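Local coordinates for protein soluble lytic murein transglycosylase (Escherichia coli, PDB 1QSA) that cleaves the glycosidic bonds between N-acetylmuramic acid and N-acetylglucosamine in peptidoglycan, leaving a 1,6-anhydro bond in the N-acetylmuramic acid product, at residues Y364-D369 / D595-Y600; L451-L456 / T525-G530; F509-Y514 / G530-Q535; Q535-Q540 / A554-V559. All coordinates share one frame; numbering follows the deposited sequence.

Contacts 2, 3 and 4 follow one another along helix 523-540 of the Slt-type domain: residues 525-530, 530-535 and 535-540 share Gly530 and Gln535 at their joints. Contacts 2 and 3 have centres 12 Å apart and touch where Ile529 packs on Tyr514; contacts 3 and 4, 15 Å apart, touch through Phe509 on Tyr536 and Tyr533 on Pro556. Contact 1, where helix 582-601 meets a distant loop beside a sulfate, spans the other three in sequence and reaches contact 2 through Tyr598 on Leu451. Side chain to side chain, Glu478, the predicted active-site residue, is about 11 Å from Ile527 in contact 2 and about 10 Å from Val537 in contact 4.

Contact 1. Residues Y364-D369 / D595-Y600; sequences YELKID and DAYYRY. With SO4 (sulfate ion), chain B.
Leu366 and Tyr597 mark the closest approach of the two backbones, CA to CA 8.3 Å, where the extended loop 364-369 passes a turn of helix 582-601. Alternation along the loop sends Leu366 and Ile368 toward the helix, which presents Tyr597 and Tyr600. Leu366 divides its branches between the two rings. Its CD1 lies over one face of Tyr600, 3.8 Å from the ring centroid and displaced toward CG, a CH-pi contact; its CD2 comes to the edge of Tyr597, 3.5 Å from CE1. Tyr600 reaches the loop with CG trans to its own N (chi1 176°), and Ile368 CD1 approaches this ring obliquely, 3.4 Å from CE2. Leu445 of helix 445-448 packs against Leu366, Ile368 and Tyr597.

Polar groups gather where Tyr597 ends. One water donates to both Tyr364 OH and Tyr597 OH, at 2.7 Å from each. Tyr597 OH is also within hydrogen-bonding distance of two oxygens of a sulfate, probably from the crystallisation liquor (O2 2.9 Å, O1 3.1 Å), and its single proton can serve only one at a time; Arg448 also binds this ion. The contact thus couples an apolar interface to a water-bridged phenol pair, with the proton probably drawn to the anion.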
loop_
_atom_site.group_PDB
_atom_site.type_symbol
_atom_site.label_atom_id
_atom_site.label_comp_id
_atom_site.label_asym_id
_atom_site.label_seq_id
_atom_site.Cartn_x
_atom_site.Cartn_y
_atom_site.Cartn_z
ATOM N N TYR A 364 6.833 22.615 19.741
ATOM C CA TYR A 364 7.558 21.668 18.902
ATOM C C TYR A 364 8.334 22.430 17.823
ATOM O O TYR A 364 7.810 23.362 17.216
ATOM C CB TYR A 364 6.586 20.678 18.252
ATOM C CG TYR A 364 7.266 19.709 17.318
ATOM C CD1 TYR A 364 8.008 18.644 17.812
ATOM C CD2 TYR A 364 7.207 19.886 15.937
ATOM C CE1 TYR A 364 8.685 17.774 16.957
ATOM C CE2 TYR A 364 7.875 19.025 15.074
ATOM C CZ TYR A 364 8.615 17.975 15.591
ATOM O OH TYR A 364 9.316 17.141 14.755
ATOM N N GLU A 365 9.588 22.040 17.616
ATOM C CA GLU A 365 10.436 22.672 16.611
ATOM C C GLU A 365 10.479 21.858 15.328
ATOM O O GLU A 365 10.960 20.725 15.315
ATOM C CB GLU A 365 11.856 22.861 17.141
ATOM C CG GLU A 365 11.972 23.902 18.247
ATOM C CD GLU A 365 13.404 24.113 18.710
ATOM O OE1 GLU A 365 14.179 23.130 18.737
ATOM O OE2 GLU A 365 13.756 25.265 19.049
ATOM N N LEU A 366 9.950 22.431 14.256
ATOM C CA LEU A 366 9.958 21.763 12.968
ATOM C C LEU A 366 11.327 21.904 12.326
ATOM O O LEU A 366 11.863 23.005 12.245
ATOM C CB LEU A 366 8.928 22.384 12.024
ATOM C CG LEU A 366 7.448 22.067 12.194
ATOM C CD1 LEU A 366 6.685 22.682 11.042
ATOM C CD2 LEU A 366 7.267 20.576 12.161
ATOM N N LYS A 367 11.914 20.786 11.931
ATOM C CA LYS A 367 13.196 20.825 11.246
ATOM C C LYS A 367 12.838 20.914 9.764
ATOM O O LYS A 367 12.154 20.036 9.232
ATOM C CB LYS A 367 14.020 19.566 11.514
ATOM C CG LYS A 367 15.284 19.495 10.669
ATOM C CD LYS A 367 16.187 18.347 11.081
ATOM C CE LYS A 367 17.365 18.202 10.128
ATOM N NZ LYS A 367 18.153 19.463 9.977
ATOM N N ILE A 368 13.225 22.012 9.121
ATOM C CA ILE A 368 12.935 22.184 7.696
ATOM C C ILE A 368 14.213 22.382 6.881
ATOM O O ILE A 368 14.847 23.434 6.963
ATOM C CB ILE A 368 11.988 23.390 7.445
ATOM C CG1 ILE A 368 10.712 23.239 8.279
ATOM C CG2 ILE A 368 11.613 23.482 5.958
ATOM C CD1 ILE A 368 9.781 24.421 8.215
ATOM N N ASP A 369 14.640 21.334 6.180
ATOM C CA ASP A 369 15.820 21.389 5.312
ATOM C C ASP A 369 15.358 22.029 4.008
ATOM O O ASP A 369 14.282 21.698 3.500
ATOM C CB ASP A 369 16.336 19.985 4.990
ATOM C CG ASP A 369 16.953 19.287 6.187
ATOM O OD1 ASP A 369 17.067 19.907 7.265
ATOM O OD2 ASP A 369 17.331 18.109 6.034
ATOM N N ASP A 595 -1.603 17.786 9.610
ATOM C CA ASP A 595 -2.416 18.968 9.910
ATOM C C ASP A 595 -1.500 20.004 10.595
ATOM O O ASP A 595 -1.536 21.187 10.254
ATOM C CB ASP A 595 -3.623 18.589 10.790
ATOM C CG ASP A 595 -4.697 19.665 10.800
ATOM O OD1 ASP A 595 -4.470 20.718 10.181
ATOM O OD2 ASP A 595 -5.770 19.467 11.406
ATOM N N ALA A 596 -0.637 19.549 11.502
ATOM C CA ALA A 596 0.305 20.464 12.165
ATOM C C ALA A 596 1.249 21.102 11.129
ATOM O O ALA A 596 1.474 22.319 11.167
ATOM C CB ALA A 596 1.098 19.736 13.241
ATOM N N TYR A 597 1.754 20.308 10.182
ATOM C CA TYR A 597 2.632 20.852 9.144
ATOM C C TYR A 597 1.873 21.893 8.321
ATOM O O TYR A 597 2.399 22.961 8.040
ATOM C CB TYR A 597 3.127 19.756 8.202
ATOM C CG TYR A 597 3.984 18.699 8.840
ATOM C CD1 TYR A 597 4.808 18.995 9.923
ATOM C CD2 TYR A 597 3.965 17.381 8.360
ATOM C CE1 TYR A 597 5.596 18.007 10.516
ATOM C CE2 TYR A 597 4.735 16.392 8.948
ATOM C CZ TYR A 597 5.548 16.713 10.029
ATOM O OH TYR A 597 6.287 15.734 10.634
ATOM N N TYR A 598 0.628 21.584 7.948
ATOM C CA TYR A 598 -0.174 22.524 7.173
ATOM C C TYR A 598 -0.448 23.808 7.926
ATOM O O TYR A 598 -0.357 24.900 7.354
ATOM C CB TYR A 598 -1.456 21.861 6.641
ATOM C CG TYR A 598 -1.188 21.184 5.310
ATOM C CD1 TYR A 598 -0.900 21.948 4.181
ATOM C CD2 TYR A 598 -1.087 19.798 5.202
ATOM C CE1 TYR A 598 -0.501 21.352 2.973
ATOM C CE2 TYR A 598 -0.683 19.188 3.989
ATOM C CZ TYR A 598 -0.386 19.972 2.892
ATOM O OH TYR A 598 0.103 19.389 1.737
ATOM N N ARG A 599 -0.732 23.694 9.219
ATOM C CA ARG A 599 -0.966 24.881 10.033
ATOM C C ARG A 599 0.306 25.727 10.024
ATOM O O ARG A 599 0.233 26.938 9.835
ATOM C CB ARG A 599 -1.371 24.498 11.465
ATOM C CG ARG A 599 -2.843 24.076 11.544
ATOM C CD ARG A 599 -3.233 23.575 12.926
ATOM N NE ARG A 599 -2.933 24.566 13.962
ATOM C CZ ARG A 599 -3.677 25.640 14.233
ATOM N NH1 ARG A 599 -4.805 25.878 13.563
ATOM N NH2 ARG A 599 -3.297 26.475 15.193
ATOM N N TYR A 600 1.465 25.081 10.137
ATOM C CA TYR A 600 2.727 25.808 10.129
ATOM C C TYR A 600 2.905 26.600 8.833
ATOM O O TYR A 600 3.200 27.801 8.871
ATOM C CB TYR A 600 3.921 24.865 10.333
ATOM C CG TYR A 600 5.242 25.593 10.229
ATOM C CD1 TYR A 600 5.757 26.291 11.319
ATOM C CD2 TYR A 600 5.942 25.638 9.019
ATOM C CE1 TYR A 600 6.939 27.020 11.204
ATOM C CE2 TYR A 600 7.119 26.369 8.897
ATOM C CZ TYR A 600 7.607 27.051 9.990
ATOM O OH TYR A 600 8.777 27.766 9.875
HETATM S S SO4 B . 6.378 12.504 9.118
HETATM O O1 SO4 B . 5.249 12.875 9.993
HETATM O O2 SO4 B . 7.151 13.715 8.775
HETATM O O3 SO4 B . 7.237 11.559 9.852
HETATM O O4 SO4 B . 5.895 11.851 7.888
HETATM O O HOH W 1 7.423 16.592 12.941
HETATM O O HOH W 2 10.914 26.177 11.957
#

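Contact 2. Residues L451-L456 / T525-G530; sequences LAYNDL and TNINIG
Ile527 CD1 rests against two neighbouring beta carbons of the facing segment, Leu456 CB at 3.8 Å and Tyr453 CB at 3.9 Å. The Leu456 and Ile527 side chains cross at about a right angle, with the two CD1 methyls 4.1 Å apart. Lower on the same side chain, Ile527 CG2 comes 4.1 Å from Leu456 O. On the tyrosine it is CB that carries the touch; Ile527 CD1 stands oblique to the ring. The end of the tyrosine side chain leads away, and Tyr453 also packs on Pro483 and Pro523.

Ile527 reaches this place with CG1 trans to its carbonyl carbon (chi1 -69°) and CD1 extended beyond it, and Phe457 and Tyr460 of helix 454-461 add to its apolar surroundings. On the other segment a type II turn from Leu451 to Asn454 leads into that helix. Tyr453, with positive phi, is both the third residue of the turn and the N-cap residue, and its CB points toward the segment that holds Ile527.

Helix 523-540 is held on another side by Asn526, whose amide bonds to Met495 N, Leu520 O and Ser492 O.

The contact is purely apolar: a branched side chain seats the start of helix 454-461 against helix 523-540, with Ile527 about 11 Å, side chain to side chain, from the predicted active-site Glu478.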
loop_
_atom_site.group_PDB
_atom_site.type_symbol
_atom_site.label_atom_id
_atom_site.label_comp_id
_atom_site.label_asym_id
_atom_site.label_seq_id
_atom_site.Cartn_x
_atom_site.Cartn_y
_atom_site.Cartn_z
ATOM N N LEU A 451 1.035 23.626 -0.395
ATOM C CA LEU A 451 -0.301 24.194 -0.226
ATOM C C LEU A 451 -1.095 24.010 -1.515
ATOM O O LEU A 451 -1.486 24.978 -2.182
ATOM C CB LEU A 451 -0.220 25.678 0.148
ATOM C CG LEU A 451 0.479 25.949 1.481
ATOM C CD1 LEU A 451 0.519 27.455 1.743
ATOM C CD2 LEU A 451 -0.232 25.224 2.619
ATOM N N ALA A 452 -1.370 22.752 -1.825
ATOM C CA ALA A 452 -2.081 22.373 -3.043
ATOM C C ALA A 452 -3.570 22.725 -3.067
ATOM O O ALA A 452 -4.273 22.565 -2.059
ATOM C CB ALA A 452 -1.895 20.896 -3.274
ATOM N N TYR A 453 -4.034 23.248 -4.205
ATOM C CA TYR A 453 -5.429 23.622 -4.416
ATOM C C TYR A 453 -5.905 24.519 -3.271
ATOM O O TYR A 453 -7.039 24.414 -2.817
ATOM C CB TYR A 453 -6.297 22.343 -4.503
ATOM C CG TYR A 453 -5.809 21.364 -5.545
ATOM C CD1 TYR A 453 -6.154 21.533 -6.891
ATOM C CD2 TYR A 453 -4.977 20.296 -5.198
ATOM C CE1 TYR A 453 -5.680 20.664 -7.869
ATOM C CE2 TYR A 453 -4.495 19.420 -6.168
ATOM C CZ TYR A 453 -4.856 19.618 -7.505
ATOM O OH TYR A 453 -4.388 18.775 -8.481
ATOM N N ASN A 454 -5.031 25.432 -2.840
ATOM C CA ASN A 454 -5.330 26.303 -1.711
ATOM C C ASN A 454 -6.667 27.036 -1.798
ATOM O O ASN A 454 -7.471 26.990 -0.854
ATOM C CB ASN A 454 -4.169 27.281 -1.479
ATOM C CG ASN A 454 -4.316 28.056 -0.188
ATOM O OD1 ASN A 454 -4.203 27.494 0.899
ATOM N ND2 ASN A 454 -4.594 29.348 -0.300
ATOM N N ASP A 455 -6.908 27.708 -2.921
ATOM C CA ASP A 455 -8.159 28.447 -3.123
ATOM C C ASP A 455 -9.392 27.549 -3.042
ATOM O O ASP A 455 -10.385 27.926 -2.425
ATOM C CB ASP A 455 -8.153 29.179 -4.467
ATOM C CG ASP A 455 -7.121 30.297 -4.523
ATOM O OD1 ASP A 455 -6.750 30.826 -3.452
ATOM O OD2 ASP A 455 -6.679 30.638 -5.645
ATOM N N LEU A 456 -9.319 26.354 -3.623
ATOM C CA LEU A 456 -10.455 25.442 -3.573
ATOM C C LEU A 456 -10.723 24.965 -2.149
ATOM O O LEU A 456 -11.875 24.923 -1.724
ATOM C CB LEU A 456 -10.257 24.244 -4.503
ATOM C CG LEU A 456 -10.415 24.538 -6.002
ATOM C CD1 LEU A 456 -9.946 23.346 -6.827
ATOM C CD2 LEU A 456 -11.878 24.866 -6.297
ATOM N N THR A 525 -14.659 18.995 -7.918
ATOM C CA THR A 525 -15.746 18.068 -7.596
ATOM C C THR A 525 -15.333 17.202 -6.399
ATOM O O THR A 525 -16.110 17.028 -5.456
ATOM C CB THR A 525 -16.066 17.138 -8.799
ATOM O OG1 THR A 525 -16.401 17.939 -9.941
ATOM C CG2 THR A 525 -17.238 16.218 -8.475
ATOM N N ASN A 526 -14.102 16.694 -6.447
ATOM C CA ASN A 526 -13.581 15.827 -5.400
ATOM C C ASN A 526 -13.524 16.576 -4.057
ATOM O O ASN A 526 -14.006 16.085 -3.040
ATOM C CB ASN A 526 -12.192 15.306 -5.801
ATOM C CG ASN A 526 -11.733 14.181 -4.919
ATOM O OD1 ASN A 526 -11.271 14.407 -3.804
ATOM N ND2 ASN A 526 -11.878 12.948 -5.402
ATOM N N ILE A 527 -12.987 17.790 -4.071
ATOM C CA ILE A 527 -12.896 18.601 -2.855
ATOM C C ILE A 527 -14.290 18.942 -2.313
ATOM O O ILE A 527 -14.517 18.905 -1.115
ATOM C CB ILE A 527 -12.029 19.875 -3.103
ATOM C CG1 ILE A 527 -10.566 19.460 -3.295
ATOM C CG2 ILE A 527 -12.128 20.853 -1.934
ATOM C CD1 ILE A 527 -9.671 20.557 -3.886
ATOM N N ASN A 528 -15.232 19.222 -3.205
ATOM C CA ASN A 528 -16.613 19.531 -2.811
ATOM C C ASN A 528 -17.232 18.336 -2.048
ATOM O O ASN A 528 -17.637 18.456 -0.875
ATOM C CB ASN A 528 -17.414 19.834 -4.089
ATOM C CG ASN A 528 -18.867 20.227 -3.816
ATOM O OD1 ASN A 528 -19.253 20.515 -2.682
ATOM N ND2 ASN A 528 -19.680 20.236 -4.867
ATOM N N ILE A 529 -17.240 17.160 -2.682
ATOM C CA ILE A 529 -17.841 15.978 -2.072
ATOM C C ILE A 529 -17.054 15.448 -0.875
ATOM O O ILE A 529 -17.638 15.041 0.139
ATOM C CB ILE A 529 -18.053 14.878 -3.137
ATOM C CG1 ILE A 529 -19.039 15.398 -4.186
ATOM C CG2 ILE A 529 -18.590 13.576 -2.495
ATOM C CD1 ILE A 529 -19.234 14.493 -5.398
ATOM N N GLY A 530 -15.730 15.529 -0.965
ATOM C CA GLY A 530 -14.881 15.044 0.111
ATOM C C GLY A 530 -14.957 15.908 1.351
ATOM O O GLY A 530 -15.064 15.384 2.470
#

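Contact 3. Residues F509-Y514 / G530-Q535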
loop_
_atom_site.group_PDB
_atom_site.type_symbol
_atom_site.label_atom_id
_atom_site.label_comp_id
_atom_site.label_asym_id
_atom_site.label_seq_id
_atom_site.Cartn_x
_atom_site.Cartn_y
_atom_site.Cartn_z
ATOM N N PHE A 509 -26.342 15.772 1.653
ATOM C CA PHE A 509 -26.079 17.209 1.625
ATOM C C PHE A 509 -26.836 17.948 0.507
ATOM O O PHE A 509 -26.686 19.162 0.374
ATOM C CB PHE A 509 -24.572 17.473 1.400
ATOM C CG PHE A 509 -23.699 17.272 2.620
ATOM C CD1 PHE A 509 -23.475 15.989 3.147
ATOM C CD2 PHE A 509 -23.097 18.376 3.243
ATOM C CE1 PHE A 509 -22.680 15.809 4.275
ATOM C CE2 PHE A 509 -22.292 18.212 4.384
ATOM C CZ PHE A 509 -22.086 16.929 4.901
ATOM N N SER A 510 -27.579 17.210 -0.316
ATOM C CA SER A 510 -28.326 17.796 -1.441
ATOM C C SER A 510 -27.384 18.602 -2.345
ATOM O O SER A 510 -27.603 19.794 -2.624
ATOM C CB SER A 510 -29.473 18.664 -0.930
ATOM O OG SER A 510 -30.351 17.905 -0.120
ATOM N N ILE A 511 -26.283 17.953 -2.721
ATOM C CA ILE A 511 -25.272 18.551 -3.591
ATOM C C ILE A 511 -25.713 18.343 -5.034
ATOM O O ILE A 511 -26.022 17.220 -5.443
ATOM C CB ILE A 511 -23.902 17.859 -3.382
ATOM C CG1 ILE A 511 -23.477 18.005 -1.918
ATOM C CG2 ILE A 511 -22.858 18.398 -4.373
ATOM C CD1 ILE A 511 -22.194 17.225 -1.551
ATOM N N PRO A 512 -25.742 19.422 -5.826
ATOM C CA PRO A 512 -26.152 19.340 -7.229
ATOM C C PRO A 512 -25.017 18.985 -8.198
ATOM O O PRO A 512 -23.837 19.132 -7.872
ATOM C CB PRO A 512 -26.638 20.762 -7.512
ATOM C CG PRO A 512 -25.673 21.602 -6.734
ATOM C CD PRO A 512 -25.415 20.813 -5.446
ATOM N N GLY A 513 -25.403 18.505 -9.377
ATOM C CA GLY A 513 -24.449 18.216 -10.436
ATOM C C GLY A 513 -23.623 16.957 -10.511
ATOM O O GLY A 513 -22.800 16.838 -11.421
ATOM N N TYR A 514 -23.853 16.010 -9.612
ATOM C CA TYR A 514 -23.092 14.768 -9.613
ATOM C C TYR A 514 -23.869 13.597 -10.228
ATOM O O TYR A 514 -24.914 13.196 -9.716
ATOM C CB TYR A 514 -22.664 14.422 -8.177
ATOM C CG TYR A 514 -21.784 13.196 -8.087
ATOM C CD1 TYR A 514 -20.449 13.242 -8.505
ATOM C CD2 TYR A 514 -22.275 11.987 -7.584
ATOM C CE1 TYR A 514 -19.630 12.121 -8.420
ATOM C CE2 TYR A 514 -21.458 10.854 -7.503
ATOM C CZ TYR A 514 -20.138 10.935 -7.922
ATOM O OH TYR A 514 -19.314 9.834 -7.831
ATOM N N GLY A 530 -15.730 15.529 -0.965
ATOM C CA GLY A 530 -14.881 15.044 0.111
ATOM C C GLY A 530 -14.957 15.908 1.351
ATOM O O GLY A 530 -15.064 15.384 2.470
ATOM N N THR A 531 -14.907 17.230 1.189
ATOM C CA THR A 531 -15.023 18.118 2.362
ATOM C C THR A 531 -16.407 17.964 3.007
ATOM O O THR A 531 -16.560 18.100 4.213
ATOM C CB THR A 531 -14.786 19.618 2.041
ATOM O OG1 THR A 531 -15.705 20.074 1.034
ATOM C CG2 THR A 531 -13.336 19.867 1.617
ATOM N N SER A 532 -17.414 17.683 2.191
ATOM C CA SER A 532 -18.763 17.462 2.701
ATOM C C SER A 532 -18.810 16.201 3.583
ATOM O O SER A 532 -19.265 16.267 4.724
ATOM C CB SER A 532 -19.787 17.376 1.571
ATOM O OG SER A 532 -20.021 18.667 1.034
ATOM N N TYR A 533 -18.255 15.085 3.108
ATOM C CA TYR A 533 -18.273 13.868 3.931
ATOM C C TYR A 533 -17.415 14.050 5.186
ATOM O O TYR A 533 -17.806 13.644 6.289
ATOM C CB TYR A 533 -17.798 12.651 3.138
ATOM C CG TYR A 533 -18.015 11.353 3.903
ATOM C CD1 TYR A 533 -19.307 10.913 4.206
ATOM C CD2 TYR A 533 -16.934 10.634 4.414
ATOM C CE1 TYR A 533 -19.515 9.785 5.019
ATOM C CE2 TYR A 533 -17.136 9.501 5.229
ATOM C CZ TYR A 533 -18.422 9.096 5.528
ATOM O OH TYR A 533 -18.620 8.033 6.394
ATOM N N LEU A 534 -16.258 14.694 5.025
ATOM C CA LEU A 534 -15.358 14.927 6.158
ATOM C C LEU A 534 -16.055 15.788 7.214
ATOM O O LEU A 534 -15.987 15.490 8.411
ATOM C CB LEU A 534 -14.070 15.589 5.664
ATOM C CG LEU A 534 -12.935 15.738 6.693
ATOM C CD1 LEU A 534 -12.507 14.371 7.233
ATOM C CD2 LEU A 534 -11.762 16.470 6.053
ATOM N N GLN A 535 -16.783 16.812 6.768
ATOM C CA GLN A 535 -17.532 17.678 7.686
ATOM C C GLN A 535 -18.628 16.860 8.393
ATOM O O GLN A 535 -18.873 17.037 9.588
ATOM C CB GLN A 535 -18.157 18.853 6.910
ATOM C CG GLN A 535 -19.216 19.650 7.686
ATOM C CD GLN A 535 -18.714 20.285 8.967
ATOM O OE1 GLN A 535 -17.557 20.692 9.076
ATOM N NE2 GLN A 535 -19.606 20.402 9.942
#
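Ser532 and Phe509 bury nearly equal surface in this contact, and Ile511 adds a smaller share. Ser532 CB stands over the centre of the Phe509 ring, 3.8 Å from the centroid and 10° off the normal, an almost vertical CH-pi contact. Phe509 turns its flat side to the helix with CG trans to the carbonyl carbon (chi1 -77°), and its CZ end reaches the serine carbonyl. The carbonyl oxygen of Ser532 lies above the same face beyond the rim, with Ser532 O only 2.9 Å from Phe509 CZ. That separation is so short that its exact value is doubtful.

The hydroxyl of Ser532, which is modelled in two conformers, lies beside Ile511 and the ring: in the one described, OG is 3.7 Å from Ile511 CD1 and 3.8 Å from Phe509 CD2. Its polar partner is Asn528 O, one turn back on its own helix, so the hydroxyl bonds to the helix backbone while its carbon faces the ring. Ile511 reaches the serine with an extended side chain whose CD1 also comes 3.9 Å from Ser532 CB.

Between the two apolar residues the chain turns at Ser510, where positive phi closes a Schellman motif at the end of helix 499-509. Phe509 continues onto Tyr536, and Leu534, directed away from Phe509 and Ile511, packs on Tyr470 and Ile474. Helix 523-540 thus packs on helix 499-509 through Ser532 and Tyr533, which both touch Thr505, and on helix 468-479 through Leu534.

Contact 4. Residues Q535-Q540 / A554-V559; sequences QYVYQQ and AGPGRV
Pro556 meets the end of helix 523-540 with successive atoms of its ring, near the closest backbone approach, Val537 CA to Pro556 CA at 7.1 Å. Its CB lies 3.6 Å from Gln540 OE1, an apolar carbon against a carbonyl oxygen. CG, the next atom, touches Val537 CG1 at 3.9 Å and remains 4.0 Å from Gln540 OE1, which therefore spans the CB-CG edge. CD closes the ring and faces Tyr533, whose OH is 3.5 Å away. Both Val537 and Gln540 cross the proline at about a right angle.

Gln540 gets there by an extended chain, with CG pointing away from its own N (chi1 -168°); it is modelled in two conformers. In the one described, NE2 makes a weak hydrogen bond to Tyr536 OH at 2.9 Å, which leaves the amide oxygen directed at Pro556. The backbone of Tyr536 is also engaged: its O accepts from Gln540 N and, in the carbonyl plane on a lone pair, from Gln539 NE2 at 3.0 Å, a side chain that folds back on its own helix.

Proline suits the first turn of helix 556-566, where its nitrogen needs no hydrogen to give. Gly555 before it is the N-cap residue; its positive phi would force a side chain against the preceding carbonyl oxygen, which glycine avoids, and its O takes weak bonds from Arg558 N and Val559 N. Van der Waals contact alone joins the segments, a methyl and an amide oxygen against ring carbons, about 10 Å from Glu478 (Val537 side chain to Glu478 side chain).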
loop_
_atom_site.group_PDB
_atom_site.type_symbol
_atom_site.label_atom_id
_atom_site.label_comp_id
_atom_site.label_asym_id
_atom_site.label_seq_id
_atom_site.Cartn_x
_atom_site.Cartn_y
_atom_site.Cartn_z
ATOM N N GLN A 535 -16.783 16.812 6.768
ATOM C CA GLN A 535 -17.532 17.678 7.686
ATOM C C GLN A 535 -18.628 16.860 8.393
ATOM O O GLN A 535 -18.873 17.037 9.588
ATOM C CB GLN A 535 -18.157 18.853 6.910
ATOM C CG GLN A 535 -19.216 19.650 7.686
ATOM C CD GLN A 535 -18.714 20.285 8.967
ATOM O OE1 GLN A 535 -17.557 20.692 9.076
ATOM N NE2 GLN A 535 -19.606 20.402 9.942
ATOM N N TYR A 536 -19.248 15.932 7.664
ATOM C CA TYR A 536 -20.288 15.080 8.230
ATOM C C TYR A 536 -19.743 14.251 9.401
ATOM O O TYR A 536 -20.312 14.290 10.494
ATOM C CB TYR A 536 -20.884 14.165 7.149
ATOM C CG TYR A 536 -21.733 13.025 7.689
ATOM C CD1 TYR A 536 -22.907 13.263 8.402
ATOM C CD2 TYR A 536 -21.341 11.703 7.496
ATOM C CE1 TYR A 536 -23.673 12.190 8.913
ATOM C CE2 TYR A 536 -22.090 10.644 7.998
ATOM C CZ TYR A 536 -23.247 10.890 8.697
ATOM O OH TYR A 536 -23.985 9.818 9.153
ATOM N N VAL A 537 -18.644 13.528 9.194
ATOM C CA VAL A 537 -18.096 12.719 10.292
ATOM C C VAL A 537 -17.501 13.599 11.402
ATOM O O VAL A 537 -17.512 13.225 12.574
ATOM C CB VAL A 537 -17.104 11.609 9.811
ATOM C CG1 VAL A 537 -17.849 10.570 8.955
ATOM C CG2 VAL A 537 -15.941 12.196 9.051
ATOM N N TYR A 538 -17.009 14.777 11.030
ATOM C CA TYR A 538 -16.448 15.710 12.003
ATOM C C TYR A 538 -17.530 16.169 13.008
ATOM O O TYR A 538 -17.376 16.000 14.219
ATOM C CB TYR A 538 -15.828 16.910 11.272
ATOM C CG TYR A 538 -15.042 17.886 12.139
ATOM C CD1 TYR A 538 -13.816 17.521 12.710
ATOM C CD2 TYR A 538 -15.494 19.192 12.334
ATOM C CE1 TYR A 538 -13.060 18.442 13.445
ATOM C CE2 TYR A 538 -14.745 20.121 13.065
ATOM C CZ TYR A 538 -13.524 19.729 13.614
ATOM O OH TYR A 538 -12.772 20.620 14.339
ATOM N N GLN A 539 -18.659 16.676 12.508
ATOM C CA GLN A 539 -19.725 17.132 13.392
ATOM C C GLN A 539 -20.367 15.965 14.140
ATOM O O GLN A 539 -20.722 16.100 15.304
ATOM C CB GLN A 539 -20.779 17.941 12.610
ATOM C CG GLN A 539 -21.571 17.163 11.552
ATOM C CD GLN A 539 -22.716 16.336 12.137
ATOM O OE1 GLN A 539 -23.396 16.770 13.064
ATOM N NE2 GLN A 539 -22.922 15.138 11.594
ATOM N N GLN A 540 -20.447 14.807 13.487
ATOM C CA GLN A 540 -21.053 13.629 14.096
ATOM C C GLN A 540 -20.315 13.203 15.368
ATOM O O GLN A 540 -20.938 12.784 16.350
ATOM C CB GLN A 540 -21.130 12.470 13.109
ATOM C CG GLN A 540 -22.004 11.333 13.620
ATOM C CD GLN A 540 -22.348 10.334 12.546
ATOM O OE1 GLN A 540 -21.614 9.373 12.311
ATOM N NE2 GLN A 540 -23.477 10.554 11.881
ATOM N N ALA A 554 -12.012 4.211 8.408
ATOM C CA ALA A 554 -12.651 2.955 8.797
ATOM C C ALA A 554 -14.171 2.938 8.893
ATOM O O ALA A 554 -14.762 1.870 9.086
ATOM C CB ALA A 554 -12.047 2.469 10.128
ATOM N N GLY A 555 -14.804 4.095 8.762
ATOM C CA GLY A 555 -16.260 4.162 8.847
ATOM C C GLY A 555 -16.728 4.543 10.245
ATOM O O GLY A 555 -16.122 4.141 11.238
ATOM N N PRO A 556 -17.810 5.331 10.370
ATOM C CA PRO A 556 -18.324 5.744 11.681
ATOM C C PRO A 556 -18.664 4.578 12.630
ATOM O O PRO A 556 -18.445 4.689 13.828
ATOM C CB PRO A 556 -19.572 6.559 11.323
ATOM C CG PRO A 556 -19.245 7.115 9.966
ATOM C CD PRO A 556 -18.569 5.961 9.271
ATOM N N GLY A 557 -19.149 3.461 12.083
ATOM C CA GLY A 557 -19.503 2.307 12.896
ATOM C C GLY A 557 -18.350 1.765 13.722
ATOM O O GLY A 557 -18.498 1.496 14.923
ATOM N N ARG A 558 -17.195 1.630 13.077
ATOM C CA ARG A 558 -15.980 1.142 13.737
ATOM C C ARG A 558 -15.567 2.092 14.843
ATOM O O ARG A 558 -15.199 1.643 15.924
ATOM C CB ARG A 558 -14.829 0.987 12.736
ATOM C CG ARG A 558 -14.848 -0.321 11.988
ATOM C CD ARG A 558 -14.612 -1.504 12.937
ATOM N NE ARG A 558 -14.945 -2.761 12.275
ATOM C CZ ARG A 558 -14.993 -3.948 12.874
ATOM N NH1 ARG A 558 -14.689 -4.066 14.163
ATOM N NH2 ARG A 558 -15.323 -5.024 12.169
ATOM N N VAL A 559 -15.639 3.399 14.583
ATOM C CA VAL A 559 -15.261 4.377 15.600
ATOM C C VAL A 559 -16.206 4.269 16.802
ATOM O O VAL A 559 -15.747 4.313 17.944
ATOM C CB VAL A 559 -15.216 5.819 15.039
ATOM C CG1 VAL A 559 -14.861 6.812 16.144
ATOM C CG2 VAL A 559 -14.196 5.913 13.908
#